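Local structure of glucose-inhibited division protein A-related protein, probable oxidoreductase (Thermus thermophilus, 2CUL) at residues L7-G12 and G30-S35; L86-A91 and T106-P111; A138-E143 and P174-R179. The protein binds flavin-adenine dinucleotide in a Rossmann fold and is probably an oxidoreductase related to the glucose-inhibited division protein A (GidA) family. All blocks are in the same frame, centred on the assembly; numbering follows the deposited sequence.

The three contacts follow one FAD molecule along its length. Interaction 1 supports the adenosine and the start of the pyrophosphate, interaction 2 reads the edge of the adenine, and interaction 3 reaches a phosphate oxygen and a methyl group of the flavin. Interactions 1 and 2 share a sheet, where strands 29-33 and 84-97 are neighbours; their centres lie about 9 Å apart, and they touch through Leu31 O and Phe87 N and through Gln34 O and Gln88 NE2. Interaction 3 stands apart, its centre about 20 Å from that of interaction 1 and about 23 Å from that of interaction 2; the nearest atoms of interactions 1 and 3 are about 5 Å apart without touching, and all three contacts touch the FAD.

Interaction 1: residues L7-G12 and G30-S35; sequences LIVGAG and GLLTQS. With FAD (flavin-adenine dinucleotide), chain B.
Ile8 and Leu32 join two parallel strands: Leu32 N donates to Ile8 O at 2.8 Å, and the ladder continues with Ile8 N to Gly30 O and Gly10 N to Leu32 O. Helix 13-24 connects the two strands in the beta-alpha-beta unit of a Rossmann fold. Packing is tight here. On the face towards that helix, Leu31 CD1 presses on Ile8 CB at 3.7 Å while its CD2 meets Ala11 CB; on the other face, Val9 CG1 and Leu32 CD2 both approach FAD C2A. Where the strands end, Ala11 N still donates to Thr33 OG1 at 3.0 Å; chi1 of -153° sets OG1 anti to its own backbone N, which brings it within reach of Ala11 N. Beyond it, Gln34 and Ser35 are partly exposed and leave 7-12 altogether. Gln34 turns to the cofactor instead, its CG 3.1 Å from FAD O2B and its OE1 3.2 Å from FAD C5A. An alanine here, lacking CG and the amide, would probably open a gap over this adenine face and leave the ribose O2B less closely held. Gly10 CA lies 3.2 Å from FAD O4B, too near for a side chain, which implies that the glycine-rich turn admits the ribose by presenting bare backbone.

Interaction 2: residues L86-A91 and T106-P111; sequences LFQATA and TWEGPP. With FAD (flavin-adenine dinucleotide), chain B.
Thr90 O accepts a hydrogen bond from Trp107 N (2.8 Å) where a type I beta turn, Thr106 to Gly109, leaves strand 100-106 beside its antiparallel neighbour 84-97. Ala91 and Thr106 form a non-hydrogen-bonded pair there. The turn carries Glu108, whose CB points back to 86-91. From CB its chain bends at chi2 (79°), which places CD 3.6 Å from Thr90 N. OE1 then takes a nearly straight bond from that amide, on the syn side of the carboxylate, at 3.0 Å, and also lies near Ala89 CA. OE2 is 3.0 Å from Thr90 OG1 and receives Gln88 NE2 at 3.2 Å from above the carboxylate plane. The same NE2 also donates to Gln34 O, so the amide links the turn to the loop after strand 29-33. The carboxylate thus grips 86-91 just before Ala91, the residue that pairs with adenine: Ala91 N donates to FAD N1A, and FAD N6A returns a bond to Ala91 O at 2.9 Å.

Interaction 3: residues A138-E143 and P174-R179; sequences AGRLSE and PGYRVR. With FAD (flavin-adenine dinucleotide), chain B.
At the wall of the FAD pocket, Tyr176 on strand 176-183 reaches across to Leu141 in the type II beta turn Arg140 to Glu143. Its hydroxyl OH accepts the Leu141 amide N at 3.0 Å, with an angle of 161° at the hydrogen. Leu141 CB also touches the hydroxyl end of the ring, 3.7 Å from Tyr176 CE2, the two side chains crossing obliquely. Val178 CG2 lies at the edge of the ring, in its plane. Strand 176-183 belongs to an antiparallel four-stranded sheet, in which strand 128-131 separates it from strand 134-138, whose end leads into the turn. Two residues after Tyr176, Val178 brings CG1 to 3.8 Å from Gly139 O, while its CB meets the flavin methyl C7M of FAD at 3.6 Å. Gly139 O is hydrogen-bonded to Ser123 OG. Arg140 CB points away from the strand, although CG still passes 3.7 Å from Tyr176 OH. Its guanidinium grips Glu143 side-on in a salt bridge: NE donates to OE2 at 2.7 Å, in the guanidinium plane, and NH2 donates to OE1. Phe43 adds a cation-pi contact. Fixed in this way, Arg140 NH1 donates to FAD O1A, an oxygen of the adenosine-side phosphate (PA), at 3.0 Å.

Interaction 1: residues L7-G12 and G30-S35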
loop_
_atom_site.group_PDB
_atom_site.type_symbol
_atom_site.label_atom_id
_atom_site.label_comp_id
_atom_site.label_asym_id
_atom_site.label_seq_id
_atom_site.Cartn_x
_atom_site.Cartn_y
_atom_site.Cartn_z
ATOM N N LEU A 7 -2.705 -4.605 10.429
ATOM C CA LEU A 7 -2.673 -5.381 9.194
ATOM C C LEU A 7 -2.630 -4.362 8.064
ATOM O O LEU A 7 -3.520 -3.519 7.948
ATOM C CB LEU A 7 -3.931 -6.244 9.050
ATOM C CG LEU A 7 -4.110 -6.936 7.692
ATOM C CD1 LEU A 7 -3.029 -7.996 7.498
ATOM C CD2 LEU A 7 -5.493 -7.583 7.634
ATOM N N ILE A 8 -1.592 -4.442 7.239
ATOM C CA ILE A 8 -1.421 -3.516 6.128
ATOM C C ILE A 8 -1.593 -4.243 4.801
ATOM O O ILE A 8 -0.950 -5.266 4.563
ATOM C CB ILE A 8 -0.012 -2.892 6.154
ATOM C CG1 ILE A 8 0.221 -2.191 7.498
ATOM C CG2 ILE A 8 0.146 -1.897 5.001
ATOM C CD1 ILE A 8 1.672 -1.788 7.727
ATOM N N VAL A 9 -2.465 -3.710 3.948
ATOM C CA VAL A 9 -2.713 -4.286 2.632
ATOM C C VAL A 9 -1.938 -3.482 1.588
ATOM O O VAL A 9 -2.300 -2.347 1.265
ATOM C CB VAL A 9 -4.223 -4.260 2.286
ATOM C CG1 VAL A 9 -4.459 -4.853 0.900
ATOM C CG2 VAL A 9 -5.002 -5.049 3.332
ATOM N N GLY A 10 -0.863 -4.078 1.072
ATOM C CA GLY A 10 -0.042 -3.409 0.075
ATOM C C GLY A 10 1.368 -3.158 0.574
ATOM O O GLY A 10 1.578 -2.336 1.464
ATOM N N ALA A 11 2.337 -3.867 -0.001
ATOM C CA ALA A 11 3.734 -3.728 0.392
ATOM C C ALA A 11 4.489 -2.801 -0.548
ATOM O O ALA A 11 5.581 -3.131 -1.022
ATOM C CB ALA A 11 4.403 -5.099 0.422
ATOM N N GLY A 12 3.897 -1.643 -0.813
ATOM C CA GLY A 12 4.518 -0.670 -1.688
ATOM C C GLY A 12 5.237 0.398 -0.886
ATOM O O GLY A 12 5.497 0.226 0.304
ATOM N N GLY A 30 1.300 -7.281 10.254
ATOM C CA GLY A 30 1.052 -8.245 9.204
ATOM C C GLY A 30 1.010 -7.422 7.932
ATOM O O GLY A 30 0.184 -6.517 7.810
ATOM N N LEU A 31 1.918 -7.705 7.002
ATOM C CA LEU A 31 1.970 -6.981 5.737
ATOM C C LEU A 31 1.529 -7.925 4.628
ATOM O O LEU A 31 2.281 -8.802 4.196
ATOM C CB LEU A 31 3.392 -6.474 5.477
ATOM C CG LEU A 31 3.631 -5.649 4.209
ATOM C CD1 LEU A 31 2.654 -4.471 4.148
ATOM C CD2 LEU A 31 5.070 -5.145 4.212
ATOM N N LEU A 32 0.290 -7.735 4.186
ATOM C CA LEU A 32 -0.324 -8.558 3.148
ATOM C C LEU A 32 -0.181 -7.890 1.787
ATOM O O LEU A 32 -0.456 -6.700 1.648
ATOM C CB LEU A 32 -1.804 -8.750 3.500
ATOM C CG LEU A 32 -2.751 -9.562 2.617
ATOM C CD1 LEU A 32 -3.982 -9.932 3.442
ATOM C CD2 LEU A 32 -3.146 -8.768 1.380
ATOM N N THR A 33 0.256 -8.646 0.783
ATOM C CA THR A 33 0.418 -8.071 -0.547
ATOM C C THR A 33 0.170 -9.138 -1.616
ATOM O O THR A 33 0.533 -10.299 -1.441
ATOM C CB THR A 33 1.822 -7.412 -0.666
ATOM O OG1 THR A 33 1.773 -6.354 -1.629
ATOM C CG2 THR A 33 2.883 -8.436 -1.053
ATOM N N GLN A 34 -0.465 -8.749 -2.721
ATOM C CA GLN A 34 -0.809 -9.718 -3.760
ATOM C C GLN A 34 0.333 -10.405 -4.483
ATOM O O GLN A 34 0.181 -11.543 -4.933
ATOM C CB GLN A 34 -1.765 -9.097 -4.785
ATOM C CG GLN A 34 -1.270 -7.861 -5.495
ATOM C CD GLN A 34 -2.390 -7.176 -6.263
ATOM O OE1 GLN A 34 -3.557 -7.271 -5.883
ATOM N NE2 GLN A 34 -2.043 -6.474 -7.334
ATOM N N SER A 35 1.471 -9.736 -4.598
ATOM C CA SER A 35 2.611 -10.339 -5.276
ATOM C C SER A 35 3.910 -10.015 -4.557
ATOM O O SER A 35 4.325 -8.861 -4.514
ATOM C CB SER A 35 2.699 -9.842 -6.718
ATOM O OG SER A 35 3.815 -10.423 -7.373
HETATM P PA FAD B . 2.494 1.013 -4.556
HETATM O O1A FAD B . 2.004 0.858 -5.934
HETATM O O2A FAD B . 3.937 1.272 -4.314
HETATM O O5B FAD B . 2.104 -0.280 -3.707
HETATM C C5B FAD B . 0.766 -0.781 -3.737
HETATM C C4B FAD B . 0.863 -2.248 -3.335
HETATM O O4B FAD B . -0.461 -2.683 -3.024
HETATM C C3B FAD B . 1.379 -3.183 -4.448
HETATM O O3B FAD B . 2.414 -4.027 -3.993
HETATM C C2B FAD B . 0.144 -3.921 -4.870
HETATM O O2B FAD B . 0.352 -5.165 -5.497
HETATM C C1B FAD B . -0.629 -3.989 -3.556
HETATM N N9A FAD B . -2.064 -4.232 -3.692
HETATM C C8A FAD B . -2.976 -3.460 -4.372
HETATM N N7A FAD B . -4.206 -3.954 -4.300
HETATM C C5A FAD B . -4.076 -5.097 -3.535
HETATM C C6A FAD B . -5.021 -6.058 -3.103
HETATM N N6A FAD B . -6.309 -6.005 -3.393
HETATM N N1A FAD B . -4.552 -7.109 -2.330
HETATM C C2A FAD B . -3.215 -7.189 -2.013
HETATM N N3A FAD B . -2.264 -6.298 -2.398
HETATM C C4A FAD B . -2.745 -5.276 -3.156
HETATM N N1 FAD B . 6.587 8.463 -8.162
HETATM C C2 FAD B . 7.938 8.699 -8.271
HETATM O O2 FAD B . 8.564 9.182 -7.359
HETATM N N3 FAD B . 8.582 8.363 -9.472
HETATM C C4 FAD B . 7.949 7.810 -10.565
HETATM O O4 FAD B . 8.586 7.535 -11.605
HETATM C C4X FAD B . 6.563 7.572 -10.454
HETATM N N5 FAD B . 5.856 7.026 -11.516
HETATM C C5X FAD B . 4.497 6.791 -11.414
HETATM C C6 FAD B . 3.810 6.242 -12.495
HETATM C C7 FAD B . 2.429 5.974 -12.448
HETATM C C7M FAD B . 1.750 5.373 -13.654
HETATM C C8 FAD B . 1.717 6.283 -11.234
HETATM C C8M FAD B . 0.241 6.021 -11.096
HETATM C C9 FAD B . 2.399 6.848 -10.128
HETATM C C9A FAD B . 3.793 7.114 -10.187
HETATM N N10 FAD B . 4.527 7.684 -9.088
HETATM C C10 FAD B . 5.908 7.915 -9.223
HETATM C "C1'" FAD B . 3.853 8.064 -7.782
HETATM C "C2'" FAD B . 4.080 7.179 -6.535
HETATM O "O2'" FAD B . 5.356 7.432 -6.011
HETATM C "C3'" FAD B . 3.947 5.672 -6.839
HETATM O "O3'" FAD B . 2.658 5.364 -7.367
HETATM C "C4'" FAD B . 4.128 4.788 -5.588
HETATM O "O4'" FAD B . 4.297 3.420 -5.953
HETATM C "C5'" FAD B . 2.902 4.962 -4.672
HETATM O "O5'" FAD B . 3.079 4.181 -3.479
HETATM P P FAD B . 1.918 3.305 -2.849
HETATM O O1P FAD B . 2.514 2.727 -1.632
HETATM O O2P FAD B . 0.672 4.122 -2.660
HETATM O O3P FAD B . 1.599 2.193 -3.916
#

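Interaction 2: residues L86-A91 and T106-P111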
loop_
_atom_site.group_PDB
_atom_site.type_symbol
_atom_site.label_atom_id
_atom_site.label_comp_id
_atom_site.label_asym_id
_atom_site.label_seq_id
_atom_site.Cartn_x
_atom_site.Cartn_y
_atom_site.Cartn_z
ATOM N N LEU A 86 5.534 -10.693 6.513
ATOM C CA LEU A 86 5.200 -10.338 5.142
ATOM C C LEU A 86 4.671 -11.592 4.468
ATOM O O LEU A 86 5.348 -12.622 4.443
ATOM C CB LEU A 86 6.453 -9.836 4.416
ATOM C CG LEU A 86 6.382 -9.671 2.896
ATOM C CD1 LEU A 86 5.301 -8.661 2.521
ATOM C CD2 LEU A 86 7.744 -9.206 2.383
ATOM N N PHE A 87 3.456 -11.527 3.937
ATOM C CA PHE A 87 2.897 -12.702 3.282
ATOM C C PHE A 87 2.077 -12.343 2.053
ATOM O O PHE A 87 1.639 -11.200 1.888
ATOM C CB PHE A 87 2.064 -13.523 4.282
ATOM C CG PHE A 87 0.854 -12.805 4.813
ATOM C CD1 PHE A 87 -0.395 -12.997 4.230
ATOM C CD2 PHE A 87 0.962 -11.942 5.901
ATOM C CE1 PHE A 87 -1.522 -12.345 4.719
ATOM C CE2 PHE A 87 -0.162 -11.279 6.400
ATOM C CZ PHE A 87 -1.408 -11.482 5.808
ATOM N N GLN A 88 1.891 -13.329 1.182
ATOM C CA GLN A 88 1.147 -13.128 -0.056
ATOM C C GLN A 88 -0.319 -13.487 0.093
ATOM O O GLN A 88 -0.669 -14.522 0.653
ATOM C CB GLN A 88 1.759 -13.974 -1.180
ATOM C CG GLN A 88 1.114 -13.788 -2.564
ATOM C CD GLN A 88 -0.296 -14.368 -2.656
ATOM O OE1 GLN A 88 -0.559 -15.470 -2.168
ATOM N NE2 GLN A 88 -1.207 -13.632 -3.295
ATOM N N ALA A 89 -1.170 -12.603 -0.408
ATOM C CA ALA A 89 -2.608 -12.812 -0.400
ATOM C C ALA A 89 -3.208 -11.670 -1.198
ATOM O O ALA A 89 -2.631 -10.583 -1.260
ATOM C CB ALA A 89 -3.149 -12.815 1.027
ATOM N N THR A 90 -4.348 -11.925 -1.831
ATOM C CA THR A 90 -5.017 -10.898 -2.624
ATOM C C THR A 90 -6.284 -10.447 -1.908
ATOM O O THR A 90 -7.269 -11.182 -1.864
ATOM C CB THR A 90 -5.400 -11.434 -4.012
ATOM O OG1 THR A 90 -4.236 -11.972 -4.652
ATOM C CG2 THR A 90 -5.969 -10.315 -4.870
ATOM N N ALA A 91 -6.258 -9.245 -1.336
ATOM C CA ALA A 91 -7.423 -8.732 -0.629
ATOM C C ALA A 91 -8.563 -8.522 -1.615
ATOM O O ALA A 91 -8.390 -7.898 -2.661
ATOM C CB ALA A 91 -7.087 -7.420 0.078
ATOM N N THR A 106 -9.681 -12.698 1.361
ATOM C CA THR A 106 -8.679 -12.854 0.313
ATOM C C THR A 106 -9.208 -13.793 -0.758
ATOM O O THR A 106 -10.036 -14.667 -0.488
ATOM C CB THR A 106 -7.333 -13.402 0.848
ATOM O OG1 THR A 106 -7.483 -14.772 1.238
ATOM C CG2 THR A 106 -6.864 -12.578 2.041
ATOM N N TRP A 107 -8.730 -13.602 -1.979
ATOM C CA TRP A 107 -9.169 -14.409 -3.105
ATOM C C TRP A 107 -8.859 -15.883 -2.893
ATOM O O TRP A 107 -9.664 -16.756 -3.226
ATOM C CB TRP A 107 -8.484 -13.941 -4.387
ATOM C CG TRP A 107 -9.179 -14.423 -5.617
ATOM C CD1 TRP A 107 -10.239 -13.831 -6.245
ATOM C CD2 TRP A 107 -8.908 -15.630 -6.339
ATOM N NE1 TRP A 107 -10.643 -14.597 -7.314
ATOM C CE2 TRP A 107 -9.843 -15.706 -7.393
ATOM C CE3 TRP A 107 -7.964 -16.656 -6.195
ATOM C CZ2 TRP A 107 -9.864 -16.769 -8.301
ATOM C CZ3 TRP A 107 -7.985 -17.715 -7.098
ATOM C CH2 TRP A 107 -8.929 -17.761 -8.137
ATOM N N GLU A 108 -7.685 -16.147 -2.335
ATOM C CA GLU A 108 -7.245 -17.508 -2.090
ATOM C C GLU A 108 -8.085 -18.220 -1.035
ATOM O O GLU A 108 -8.043 -19.448 -0.929
ATOM C CB GLU A 108 -5.763 -17.501 -1.703
ATOM C CG GLU A 108 -4.829 -16.925 -2.787
ATOM C CD GLU A 108 -4.781 -15.391 -2.860
ATOM O OE1 GLU A 108 -5.363 -14.701 -1.998
ATOM O OE2 GLU A 108 -4.131 -14.872 -3.796
ATOM N N GLY A 109 -8.844 -17.449 -0.258
ATOM C CA GLY A 109 -9.711 -18.034 0.752
ATOM C C GLY A 109 -9.516 -17.632 2.206
ATOM O O GLY A 109 -10.457 -17.173 2.850
ATOM N N PRO A 110 -8.308 -17.792 2.758
ATOM C CA PRO A 110 -8.061 -17.434 4.159
ATOM C C PRO A 110 -8.170 -15.952 4.495
ATOM O O PRO A 110 -7.532 -15.111 3.861
ATOM C CB PRO A 110 -6.641 -17.945 4.405
ATOM C CG PRO A 110 -6.488 -19.058 3.402
ATOM C CD PRO A 110 -7.136 -18.467 2.178
ATOM N N PRO A 111 -8.991 -15.608 5.494
ATOM C CA PRO A 111 -9.097 -14.191 5.844
ATOM C C PRO A 111 -7.859 -13.779 6.638
ATOM O O PRO A 111 -7.186 -14.624 7.236
ATOM C CB PRO A 111 -10.370 -14.138 6.686
ATOM C CG PRO A 111 -10.399 -15.490 7.339
ATOM C CD PRO A 111 -10.003 -16.410 6.207
HETATM P PA FAD B . 2.494 1.013 -4.556
HETATM O O1A FAD B . 2.004 0.858 -5.934
HETATM O O2A FAD B . 3.937 1.272 -4.314
HETATM O O5B FAD B . 2.104 -0.280 -3.707
HETATM C C5B FAD B . 0.766 -0.781 -3.737
HETATM C C4B FAD B . 0.863 -2.248 -3.335
HETATM O O4B FAD B . -0.461 -2.683 -3.024
HETATM C C3B FAD B . 1.379 -3.183 -4.448
HETATM O O3B FAD B . 2.414 -4.027 -3.993
HETATM C C2B FAD B . 0.144 -3.921 -4.870
HETATM O O2B FAD B . 0.352 -5.165 -5.497
HETATM C C1B FAD B . -0.629 -3.989 -3.556
HETATM N N9A FAD B . -2.064 -4.232 -3.692
HETATM C C8A FAD B . -2.976 -3.460 -4.372
HETATM N N7A FAD B . -4.206 -3.954 -4.300
HETATM C C5A FAD B . -4.076 -5.097 -3.535
HETATM C C6A FAD B . -5.021 -6.058 -3.103
HETATM N N6A FAD B . -6.309 -6.005 -3.393
HETATM N N1A FAD B . -4.552 -7.109 -2.330
HETATM C C2A FAD B . -3.215 -7.189 -2.013
HETATM N N3A FAD B . -2.264 -6.298 -2.398
HETATM C C4A FAD B . -2.745 -5.276 -3.156
HETATM N N1 FAD B . 6.587 8.463 -8.162
HETATM C C2 FAD B . 7.938 8.699 -8.271
HETATM O O2 FAD B . 8.564 9.182 -7.359
HETATM N N3 FAD B . 8.582 8.363 -9.472
HETATM C C4 FAD B . 7.949 7.810 -10.565
HETATM O O4 FAD B . 8.586 7.535 -11.605
HETATM C C4X FAD B . 6.563 7.572 -10.454
HETATM N N5 FAD B . 5.856 7.026 -11.516
HETATM C C5X FAD B . 4.497 6.791 -11.414
HETATM C C6 FAD B . 3.810 6.242 -12.495
HETATM C C7 FAD B . 2.429 5.974 -12.448
HETATM C C7M FAD B . 1.750 5.373 -13.654
HETATM C C8 FAD B . 1.717 6.283 -11.234
HETATM C C8M FAD B . 0.241 6.021 -11.096
HETATM C C9 FAD B . 2.399 6.848 -10.128
HETATM C C9A FAD B . 3.793 7.114 -10.187
HETATM N N10 FAD B . 4.527 7.684 -9.088
HETATM C C10 FAD B . 5.908 7.915 -9.223
HETATM C "C1'" FAD B . 3.853 8.064 -7.782
HETATM C "C2'" FAD B . 4.080 7.179 -6.535
HETATM O "O2'" FAD B . 5.356 7.432 -6.011
HETATM C "C3'" FAD B . 3.947 5.672 -6.839
HETATM O "O3'" FAD B . 2.658 5.364 -7.367
HETATM C "C4'" FAD B . 4.128 4.788 -5.588
HETATM O "O4'" FAD B . 4.297 3.420 -5.953
HETATM C "C5'" FAD B . 2.902 4.962 -4.672
HETATM O "O5'" FAD B . 3.079 4.181 -3.479
HETATM P P FAD B . 1.918 3.305 -2.849
HETATM O O1P FAD B . 2.514 2.727 -1.632
HETATM O O2P FAD B . 0.672 4.122 -2.660
HETATM O O3P FAD B . 1.599 2.193 -3.916
#

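Interaction 3: residues A138-E143 and P174-R179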
loop_
_atom_site.group_PDB
_atom_site.type_symbol
_atom_site.label_atom_id
_atom_site.label_comp_id
_atom_site.label_asym_id
_atom_site.label_seq_id
_atom_site.Cartn_x
_atom_site.Cartn_y
_atom_site.Cartn_z
ATOM N N ALA A 138 -4.023 -3.153 -14.916
ATOM C CA ALA A 138 -2.811 -3.245 -14.108
ATOM C C ALA A 138 -2.468 -1.908 -13.465
ATOM O O ALA A 138 -2.625 -0.856 -14.085
ATOM C CB ALA A 138 -1.651 -3.707 -14.982
ATOM N N GLY A 139 -1.983 -1.954 -12.226
ATOM C CA GLY A 139 -1.629 -0.732 -11.523
ATOM C C GLY A 139 -0.230 -0.242 -11.848
ATOM O O GLY A 139 0.125 0.891 -11.538
ATOM N N ARG A 140 0.561 -1.108 -12.474
ATOM C CA ARG A 140 1.936 -0.798 -12.862
ATOM C C ARG A 140 2.313 -1.845 -13.908
ATOM O O ARG A 140 1.707 -2.910 -13.960
ATOM C CB ARG A 140 2.859 -0.873 -11.635
ATOM C CG ARG A 140 4.338 -0.603 -11.900
ATOM C CD ARG A 140 5.058 -0.196 -10.605
ATOM N NE ARG A 140 4.702 -1.104 -9.520
ATOM C CZ ARG A 140 4.235 -0.722 -8.335
ATOM N NH1 ARG A 140 4.075 0.568 -8.054
ATOM N NH2 ARG A 140 3.868 -1.638 -7.450
ATOM N N LEU A 141 3.298 -1.543 -14.747
ATOM C CA LEU A 141 3.698 -2.477 -15.793
ATOM C C LEU A 141 3.869 -3.912 -15.293
ATOM O O LEU A 141 4.582 -4.167 -14.321
ATOM C CB LEU A 141 4.995 -1.997 -16.458
ATOM C CG LEU A 141 5.431 -2.780 -17.699
ATOM C CD1 LEU A 141 4.306 -2.793 -18.720
ATOM C CD2 LEU A 141 6.686 -2.151 -18.290
ATOM N N SER A 142 3.187 -4.842 -15.959
ATOM C CA SER A 142 3.254 -6.265 -15.630
ATOM C C SER A 142 2.700 -6.659 -14.263
ATOM O O SER A 142 2.908 -7.785 -13.810
ATOM C CB SER A 142 4.697 -6.759 -15.747
ATOM O OG SER A 142 5.180 -6.588 -17.068
ATOM N N GLU A 143 1.997 -5.739 -13.611
ATOM C CA GLU A 143 1.416 -6.007 -12.300
ATOM C C GLU A 143 -0.101 -5.881 -12.363
ATOM O O GLU A 143 -0.651 -4.783 -12.274
ATOM C CB GLU A 143 1.986 -5.035 -11.263
ATOM C CG GLU A 143 3.471 -5.244 -11.003
ATOM C CD GLU A 143 4.036 -4.258 -10.005
ATOM O OE1 GLU A 143 3.402 -4.057 -8.951
ATOM O OE2 GLU A 143 5.116 -3.688 -10.273
ATOM N N PRO A 174 8.950 1.122 -23.116
ATOM C CA PRO A 174 8.021 2.115 -23.667
ATOM C C PRO A 174 7.341 2.924 -22.562
ATOM O O PRO A 174 7.344 2.525 -21.396
ATOM C CB PRO A 174 7.038 1.256 -24.460
ATOM C CG PRO A 174 7.026 -0.033 -23.691
ATOM C CD PRO A 174 8.489 -0.247 -23.410
ATOM N N GLY A 175 6.778 4.068 -22.930
ATOM C CA GLY A 175 6.102 4.896 -21.951
ATOM C C GLY A 175 4.660 4.455 -21.819
ATOM O O GLY A 175 4.121 3.821 -22.723
ATOM N N TYR A 176 4.032 4.772 -20.692
ATOM C CA TYR A 176 2.642 4.390 -20.492
ATOM C C TYR A 176 1.978 5.233 -19.413
ATOM O O TYR A 176 2.647 5.954 -18.672
ATOM C CB TYR A 176 2.544 2.893 -20.152
ATOM C CG TYR A 176 3.120 2.470 -18.811
ATOM C CD1 TYR A 176 2.355 2.534 -17.645
ATOM C CD2 TYR A 176 4.416 1.962 -18.717
ATOM C CE1 TYR A 176 2.866 2.096 -16.420
ATOM C CE2 TYR A 176 4.938 1.522 -17.496
ATOM C CZ TYR A 176 4.155 1.588 -16.353
ATOM O OH TYR A 176 4.651 1.124 -15.154
ATOM N N ARG A 177 0.656 5.151 -19.352
ATOM C CA ARG A 177 -0.116 5.889 -18.361
ATOM C C ARG A 177 -0.988 4.914 -17.587
ATOM O O ARG A 177 -1.385 3.870 -18.107
ATOM C CB ARG A 177 -1.025 6.919 -19.044
ATOM C CG ARG A 177 -0.309 8.134 -19.602
ATOM C CD ARG A 177 -1.269 9.052 -20.356
ATOM N NE ARG A 177 -1.828 8.418 -21.551
ATOM C CZ ARG A 177 -3.057 7.916 -21.638
ATOM N NH1 ARG A 177 -3.879 7.967 -20.598
ATOM N NH2 ARG A 177 -3.465 7.361 -22.772
ATOM N N VAL A 178 -1.271 5.251 -16.334
ATOM C CA VAL A 178 -2.146 4.424 -15.518
ATOM C C VAL A 178 -3.222 5.301 -14.888
ATOM O O VAL A 178 -2.919 6.205 -14.107
ATOM C CB VAL A 178 -1.397 3.704 -14.369
ATOM C CG1 VAL A 178 -2.409 2.978 -13.480
ATOM C CG2 VAL A 178 -0.400 2.703 -14.929
ATOM N N ARG A 179 -4.474 5.055 -15.256
ATOM C CA ARG A 179 -5.580 5.791 -14.670
ATOM C C ARG A 179 -6.074 4.909 -13.536
ATOM O O ARG A 179 -6.237 3.697 -13.702
ATOM C CB ARG A 179 -6.685 6.036 -15.699
ATOM C CG ARG A 179 -6.299 7.064 -16.747
ATOM C CD ARG A 179 -7.489 7.472 -17.596
ATOM N NE ARG A 179 -7.136 8.505 -18.565
ATOM C CZ ARG A 179 -7.994 9.060 -19.414
ATOM N NH1 ARG A 179 -9.266 8.681 -19.414
ATOM N NH2 ARG A 179 -7.585 9.993 -20.263
HETATM P PA FAD B . 2.494 1.013 -4.556
HETATM O O1A FAD B . 2.004 0.858 -5.934
HETATM O O2A FAD B . 3.937 1.272 -4.314
HETATM O O5B FAD B . 2.104 -0.280 -3.707
HETATM C C5B FAD B . 0.766 -0.781 -3.737
HETATM C C4B FAD B . 0.863 -2.248 -3.335
HETATM O O4B FAD B . -0.461 -2.683 -3.024
HETATM C C3B FAD B . 1.379 -3.183 -4.448
HETATM O O3B FAD B . 2.414 -4.027 -3.993
HETATM C C2B FAD B . 0.144 -3.921 -4.870
HETATM O O2B FAD B . 0.352 -5.165 -5.497
HETATM C C1B FAD B . -0.629 -3.989 -3.556
HETATM N N9A FAD B . -2.064 -4.232 -3.692
HETATM C C8A FAD B . -2.976 -3.460 -4.372
HETATM N N7A FAD B . -4.206 -3.954 -4.300
HETATM C C5A FAD B . -4.076 -5.097 -3.535
HETATM C C6A FAD B . -5.021 -6.058 -3.103
HETATM N N6A FAD B . -6.309 -6.005 -3.393
HETATM N N1A FAD B . -4.552 -7.109 -2.330
HETATM C C2A FAD B . -3.215 -7.189 -2.013
HETATM N N3A FAD B . -2.264 -6.298 -2.398
HETATM C C4A FAD B . -2.745 -5.276 -3.156
HETATM N N1 FAD B . 6.587 8.463 -8.162
HETATM C C2 FAD B . 7.938 8.699 -8.271
HETATM O O2 FAD B . 8.564 9.182 -7.359
HETATM N N3 FAD B . 8.582 8.363 -9.472
HETATM C C4 FAD B . 7.949 7.810 -10.565
HETATM O O4 FAD B . 8.586 7.535 -11.605
HETATM C C4X FAD B . 6.563 7.572 -10.454
HETATM N N5 FAD B . 5.856 7.026 -11.516
HETATM C C5X FAD B . 4.497 6.791 -11.414
HETATM C C6 FAD B . 3.810 6.242 -12.495
HETATM C C7 FAD B . 2.429 5.974 -12.448
HETATM C C7M FAD B . 1.750 5.373 -13.654
HETATM C C8 FAD B . 1.717 6.283 -11.234
HETATM C C8M FAD B . 0.241 6.021 -11.096
HETATM C C9 FAD B . 2.399 6.848 -10.128
HETATM C C9A FAD B . 3.793 7.114 -10.187
HETATM N N10 FAD B . 4.527 7.684 -9.088
HETATM C C10 FAD B . 5.908 7.915 -9.223
HETATM C "C1'" FAD B . 3.853 8.064 -7.782
HETATM C "C2'" FAD B . 4.080 7.179 -6.535
HETATM O "O2'" FAD B . 5.356 7.432 -6.011
HETATM C "C3'" FAD B . 3.947 5.672 -6.839
HETATM O "O3'" FAD B . 2.658 5.364 -7.367
HETATM C "C4'" FAD B . 4.128 4.788 -5.588
HETATM O "O4'" FAD B . 4.297 3.420 -5.953
HETATM C "C5'" FAD B . 2.902 4.962 -4.672
HETATM O "O5'" FAD B . 3.079 4.181 -3.479
HETATM P P FAD B . 1.918 3.305 -2.849
HETATM O O1P FAD B . 2.514 2.727 -1.632
HETATM O O2P FAD B . 0.672 4.122 -2.660
HETATM O O3P FAD B . 1.599 2.193 -3.916
#